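PDB 6VXC: trans-4-hydroxy-L-proline dehydratase from Clostridioides difficile 70-100-2010, which catalyses the radical dehydration of trans-4-hydroxy-L-proline to (S)-1-pyrroline-5-carboxylate in the anaerobic breakdown of hydroxyproline. Local coordinates for residues K624-Q637 with G698-K712. Residues are numbered along the deposited sequence; the frame is centred on the assembly and turned at random.
Sequences KYGNDDDYADEIMQ and GDTNGPTAVIKSCAK
The amides of Asn627 and Asn701 stand nearly perpendicular, planes 83° apart, where the PFL-like part of this glycyl radical enzyme joins its C-terminal glycine-radical region, away from the active-site residues. Asn701 ND2 reaches Asn627 OD1 at 2.9 Å from above the carbonyl plane, while Thr700 N hydrogen-bonds to the same oxygen within that plane at 2.8 Å. On the nitrogen side of the Asn627 amide, ND2 donates to Gly698 O at 2.8 Å in an almost straight hydrogen bond, and its second proton goes to Lys624 O, so four hydrogen bonds fix how the Asn627 amide is rotated. The amide thus ties the loop before helix 630-647 to the loop before helix 703-711. Val706 CA makes a CA-H...O contact with Gly626 O, and the Tyr625 ring meets Ser709 CB obliquely; the Tyr625 hydroxyl is hydrogen-bonded to Ile692 O. Further along, a salt-bridge network gathers Asp628, Asp630 and Asp633 round Lys712, whose extended chain carries NZ among the three carboxylates; that cluster would probably favour a charged ammonium. Ser709 OG accepts from Asp628 N and donates to Asp633 OD2 at 2.8 Å on the syn side, somewhat out of the carboxylate plane, leaving the anti lone pair of OD2 to Lys712 NZ at 2.7 Å.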
loop_
_atom_site.group_PDB
_atom_site.type_symbol
_atom_site.label_atom_id
_atom_site.label_comp_id
_atom_site.label_asym_id
_atom_site.label_seq_id
_atom_site.Cartn_x
_atom_site.Cartn_y
_atom_site.Cartn_z
ATOM N N LYS A 624 20.063 -8.625 -22.005
ATOM C CA LYS A 624 18.848 -8.395 -21.229
ATOM C C LYS A 624 19.147 -8.256 -19.738
ATOM O O LYS A 624 19.959 -8.996 -19.174
ATOM C CB LYS A 624 17.843 -9.539 -21.422
ATOM C CG LYS A 624 17.298 -9.736 -22.854
ATOM C CD LYS A 624 16.363 -8.635 -23.288
ATOM C CE LYS A 624 15.860 -8.856 -24.726
ATOM N NZ LYS A 624 15.056 -7.693 -25.183
ATOM N N TYR A 625 18.428 -7.350 -19.093
ATOM C CA TYR A 625 18.482 -7.212 -17.647
ATOM C C TYR A 625 17.993 -8.486 -16.958
ATOM O O TYR A 625 17.045 -9.129 -17.404
ATOM C CB TYR A 625 17.622 -6.016 -17.255
ATOM C CG TYR A 625 17.288 -5.880 -15.802
ATOM C CD1 TYR A 625 18.270 -5.553 -14.873
ATOM C CD2 TYR A 625 15.984 -6.039 -15.366
ATOM C CE1 TYR A 625 17.967 -5.396 -13.553
ATOM C CE2 TYR A 625 15.651 -5.857 -14.024
ATOM C CZ TYR A 625 16.657 -5.551 -13.123
ATOM O OH TYR A 625 16.372 -5.401 -11.787
ATOM N N GLY A 626 18.637 -8.838 -15.849
ATOM C CA GLY A 626 18.267 -10.028 -15.101
ATOM C C GLY A 626 19.076 -11.270 -15.425
ATOM O O GLY A 626 18.698 -12.373 -15.019
ATOM N N ASN A 627 20.205 -11.124 -16.104
ATOM C CA ASN A 627 21.057 -12.257 -16.430
ATOM C C ASN A 627 22.450 -12.095 -15.853
ATOM O O ASN A 627 23.370 -12.815 -16.248
ATOM C CB ASN A 627 21.114 -12.450 -17.945
ATOM C CG ASN A 627 19.771 -12.796 -18.514
ATOM O OD1 ASN A 627 19.339 -13.943 -18.429
ATOM N ND2 ASN A 627 19.088 -11.814 -19.067
ATOM N N ASP A 628 22.613 -11.189 -14.894
ATOM C CA ASP A 628 23.932 -10.838 -14.388
ATOM C C ASP A 628 24.852 -10.428 -15.536
ATOM O O ASP A 628 26.051 -10.702 -15.529
ATOM C CB ASP A 628 24.549 -11.981 -13.574
ATOM C CG ASP A 628 25.739 -11.523 -12.761
ATOM O OD1 ASP A 628 25.842 -10.302 -12.474
ATOM O OD2 ASP A 628 26.587 -12.373 -12.456
ATOM N N ASP A 629 24.271 -9.771 -16.544
ATOM C CA ASP A 629 24.989 -9.307 -17.729
ATOM C C ASP A 629 25.205 -7.798 -17.609
ATOM O O ASP A 629 24.254 -7.022 -17.740
ATOM C CB ASP A 629 24.200 -9.659 -18.990
ATOM C CG ASP A 629 24.922 -9.286 -20.272
ATOM O OD1 ASP A 629 25.888 -8.497 -20.238
ATOM O OD2 ASP A 629 24.499 -9.795 -21.329
ATOM N N ASP A 630 26.462 -7.388 -17.386
ATOM C CA ASP A 630 26.771 -5.983 -17.114
ATOM C C ASP A 630 26.480 -5.063 -18.299
ATOM O O ASP A 630 26.262 -3.870 -18.091
ATOM C CB ASP A 630 28.233 -5.847 -16.672
ATOM C CG ASP A 630 28.436 -6.217 -15.208
ATOM O OD1 ASP A 630 27.488 -6.059 -14.399
ATOM O OD2 ASP A 630 29.527 -6.713 -14.881
ATOM N N TYR A 631 26.438 -5.580 -19.525
ATOM C CA TYR A 631 26.057 -4.722 -20.647
ATOM C C TYR A 631 24.659 -4.156 -20.432
ATOM O O TYR A 631 24.419 -2.957 -20.619
ATOM C CB TYR A 631 26.114 -5.491 -21.964
ATOM C CG TYR A 631 26.034 -4.591 -23.170
ATOM C CD1 TYR A 631 24.818 -4.126 -23.636
ATOM C CD2 TYR A 631 27.190 -4.201 -23.840
ATOM C CE1 TYR A 631 24.742 -3.300 -24.733
ATOM C CE2 TYR A 631 27.126 -3.373 -24.951
ATOM C CZ TYR A 631 25.892 -2.923 -25.386
ATOM O OH TYR A 631 25.790 -2.107 -26.479
ATOM N N ALA A 632 23.720 -5.009 -20.014
ATOM C CA ALA A 632 22.378 -4.531 -19.711
ATOM C C ALA A 632 22.304 -3.917 -18.311
ATOM O O ALA A 632 21.658 -2.883 -18.111
ATOM C CB ALA A 632 21.376 -5.681 -19.830
ATOM N N ASP A 633 22.982 -4.524 -17.336
ATOM C CA ASP A 633 22.805 -4.095 -15.955
ATOM C C ASP A 633 23.416 -2.726 -15.686
ATOM O O ASP A 633 22.921 -1.995 -14.822
ATOM C CB ASP A 633 23.400 -5.126 -14.997
ATOM C CG ASP A 633 22.642 -6.449 -15.012
ATOM O OD1 ASP A 633 21.572 -6.524 -15.653
ATOM O OD2 ASP A 633 23.113 -7.395 -14.348
ATOM N N GLU A 634 24.486 -2.363 -16.395
ATOM C CA GLU A 634 25.035 -1.022 -16.239
ATOM C C GLU A 634 24.065 0.031 -16.747
ATOM O O GLU A 634 24.058 1.165 -16.254
ATOM C CB GLU A 634 26.362 -0.895 -16.992
ATOM C CG GLU A 634 27.515 -1.576 -16.319
ATOM C CD GLU A 634 28.793 -1.498 -17.133
ATOM O OE1 GLU A 634 28.769 -0.921 -18.249
ATOM O OE2 GLU A 634 29.819 -2.024 -16.653
ATOM N N ILE A 635 23.284 -0.311 -17.768
ATOM C CA ILE A 635 22.259 0.601 -18.254
ATOM C C ILE A 635 21.140 0.715 -17.233
ATOM O O ILE A 635 20.628 1.813 -16.976
ATOM C CB ILE A 635 21.758 0.136 -19.633
ATOM C CG1 ILE A 635 22.905 0.252 -20.645
ATOM C CG2 ILE A 635 20.562 0.959 -20.087
ATOM C CD1 ILE A 635 22.504 -0.083 -22.053
ATOM N N MET A 636 20.757 -0.410 -16.618
ATOM C CA MET A 636 19.819 -0.343 -15.503
ATOM C C MET A 636 20.304 0.631 -14.442
ATOM O O MET A 636 19.532 1.437 -13.921
ATOM C CB MET A 636 19.580 -1.726 -14.897
ATOM C CG MET A 636 18.646 -1.689 -13.664
ATOM S SD MET A 636 19.449 -1.220 -12.117
ATOM C CE MET A 636 20.364 -2.723 -11.756
ATOM N N GLN A 637 21.577 0.528 -14.067
ATOM C CA GLN A 637 22.109 1.413 -13.039
ATOM C C GLN A 637 22.047 2.877 -13.470
ATOM O O GLN A 637 21.715 3.752 -12.668
ATOM C CB GLN A 637 23.533 1.007 -12.694
ATOM C CG GLN A 637 23.645 -0.307 -11.929
ATOM C CD GLN A 637 25.087 -0.667 -11.648
ATOM O OE1 GLN A 637 25.915 -0.661 -12.547
ATOM N NE2 GLN A 637 25.405 -0.930 -10.395
ATOM N N GLY A 698 12.956 -12.178 -20.398
ATOM C CA GLY A 698 14.263 -11.552 -20.366
ATOM C C GLY A 698 15.340 -12.344 -19.653
ATOM O O GLY A 698 16.489 -12.373 -20.091
ATOM N N ASP A 699 14.989 -12.981 -18.548
ATOM C CA ASP A 699 15.947 -13.695 -17.716
ATOM C C ASP A 699 15.984 -15.161 -18.148
ATOM O O ASP A 699 15.004 -15.885 -17.999
ATOM C CB ASP A 699 15.572 -13.542 -16.245
ATOM C CG ASP A 699 14.142 -13.989 -15.948
ATOM O OD1 ASP A 699 13.211 -13.597 -16.673
ATOM O OD2 ASP A 699 13.944 -14.716 -14.961
ATOM N N THR A 700 17.111 -15.597 -18.688
ATOM C CA THR A 700 17.236 -16.970 -19.161
ATOM C C THR A 700 18.357 -17.715 -18.459
ATOM O O THR A 700 18.805 -18.753 -18.947
ATOM C CB THR A 700 17.471 -17.006 -20.673
ATOM O OG1 THR A 700 18.613 -16.196 -21.000
ATOM C CG2 THR A 700 16.230 -16.530 -21.427
ATOM N N ASN A 701 18.830 -17.201 -17.333
ATOM C CA ASN A 701 19.985 -17.777 -16.671
ATOM C C ASN A 701 19.711 -18.189 -15.227
ATOM O O ASN A 701 20.653 -18.445 -14.479
ATOM C CB ASN A 701 21.161 -16.797 -16.761
ATOM C CG ASN A 701 21.810 -16.812 -18.144
ATOM O OD1 ASN A 701 22.647 -17.657 -18.418
ATOM N ND2 ASN A 701 21.407 -15.901 -19.015
ATOM N N GLY A 702 18.450 -18.289 -14.829
ATOM C CA GLY A 702 18.101 -18.792 -13.518
ATOM C C GLY A 702 17.950 -17.701 -12.475
ATOM O O GLY A 702 18.312 -16.543 -12.702
ATOM N N PRO A 703 17.451 -18.066 -11.289
ATOM C CA PRO A 703 17.122 -17.042 -10.279
ATOM C C PRO A 703 18.331 -16.436 -9.593
ATOM O O PRO A 703 18.240 -15.308 -9.088
ATOM C CB PRO A 703 16.235 -17.801 -9.283
ATOM C CG PRO A 703 16.710 -19.251 -9.427
ATOM C CD PRO A 703 17.067 -19.423 -10.869
ATOM N N THR A 704 19.444 -17.160 -9.493
ATOM C CA THR A 704 20.630 -16.539 -8.917
ATOM C C THR A 704 21.123 -15.396 -9.798
ATOM O O THR A 704 21.503 -14.332 -9.292
ATOM C CB THR A 704 21.719 -17.584 -8.700
ATOM O OG1 THR A 704 21.283 -18.490 -7.686
ATOM C CG2 THR A 704 23.016 -16.918 -8.240
ATOM N N ALA A 705 21.054 -15.567 -11.119
ATOM C CA ALA A 705 21.471 -14.481 -11.998
ATOM C C ALA A 705 20.576 -13.259 -11.823
ATOM O O ALA A 705 21.066 -12.128 -11.857
ATOM C CB ALA A 705 21.488 -14.934 -13.460
ATOM N N VAL A 706 19.269 -13.450 -11.604
ATOM C CA VAL A 706 18.430 -12.256 -11.488
ATOM C C VAL A 706 18.658 -11.550 -10.149
ATOM O O VAL A 706 18.686 -10.320 -10.103
ATOM C CB VAL A 706 16.925 -12.527 -11.753
ATOM C CG1 VAL A 706 16.620 -13.889 -12.341
ATOM C CG2 VAL A 706 16.060 -12.166 -10.577
ATOM N N ILE A 707 18.841 -12.290 -9.045
ATOM C CA ILE A 707 19.078 -11.561 -7.792
ATOM C C ILE A 707 20.425 -10.846 -7.845
ATOM O O ILE A 707 20.593 -9.779 -7.250
ATOM C CB ILE A 707 18.972 -12.450 -6.525
ATOM C CG1 ILE A 707 19.997 -13.587 -6.522
ATOM C CG2 ILE A 707 17.521 -12.936 -6.283
ATOM C CD1 ILE A 707 20.231 -14.208 -5.110
ATOM N N LYS A 708 21.383 -11.376 -8.601
ATOM C CA LYS A 708 22.632 -10.651 -8.808
ATOM C C LYS A 708 22.408 -9.375 -9.629
ATOM O O LYS A 708 22.956 -8.323 -9.298
ATOM C CB LYS A 708 23.650 -11.576 -9.478
ATOM C CG LYS A 708 24.268 -12.610 -8.538
ATOM C CD LYS A 708 25.525 -13.188 -9.159
ATOM C CE LYS A 708 25.908 -14.504 -8.532
ATOM N NZ LYS A 708 27.099 -15.077 -9.223
ATOM N N SER A 709 21.569 -9.433 -10.672
ATOM C CA SER A 709 21.227 -8.216 -11.407
ATOM C C SER A 709 20.518 -7.199 -10.503
ATOM O O SER A 709 20.880 -6.019 -10.469
ATOM C CB SER A 709 20.338 -8.565 -12.608
ATOM O OG SER A 709 21.038 -9.151 -13.686
ATOM N N CYS A 710 19.508 -7.650 -9.753
ATOM C CA CYS A 710 18.743 -6.739 -8.903
ATOM C C CYS A 710 19.602 -6.113 -7.807
ATOM O O CYS A 710 19.327 -4.992 -7.371
ATOM C CB CYS A 710 17.556 -7.482 -8.273
ATOM S SG CYS A 710 16.296 -7.966 -9.452
ATOM N N ALA A 711 20.618 -6.828 -7.333
ATOM C CA ALA A 711 21.467 -6.284 -6.280
ATOM C C ALA A 711 22.361 -5.146 -6.765
ATOM O O ALA A 711 22.893 -4.401 -5.934
ATOM C CB ALA A 711 22.321 -7.393 -5.671
ATOM N N LYS A 712 22.515 -4.977 -8.082
ATOM C CA LYS A 712 23.324 -3.895 -8.633
ATOM C C LYS A 712 22.614 -2.548 -8.552
ATOM O O LYS A 712 23.256 -1.511 -8.738
ATOM C CB LYS A 712 23.711 -4.218 -10.081
ATOM C CG LYS A 712 24.580 -5.471 -10.210
ATOM C CD LYS A 712 24.779 -5.871 -11.673
ATOM C CE LYS A 712 25.454 -7.242 -11.787
ATOM N NZ LYS A 712 25.611 -7.618 -13.226
HETATM O O HOH W 1 18.448 -15.208 -15.405
#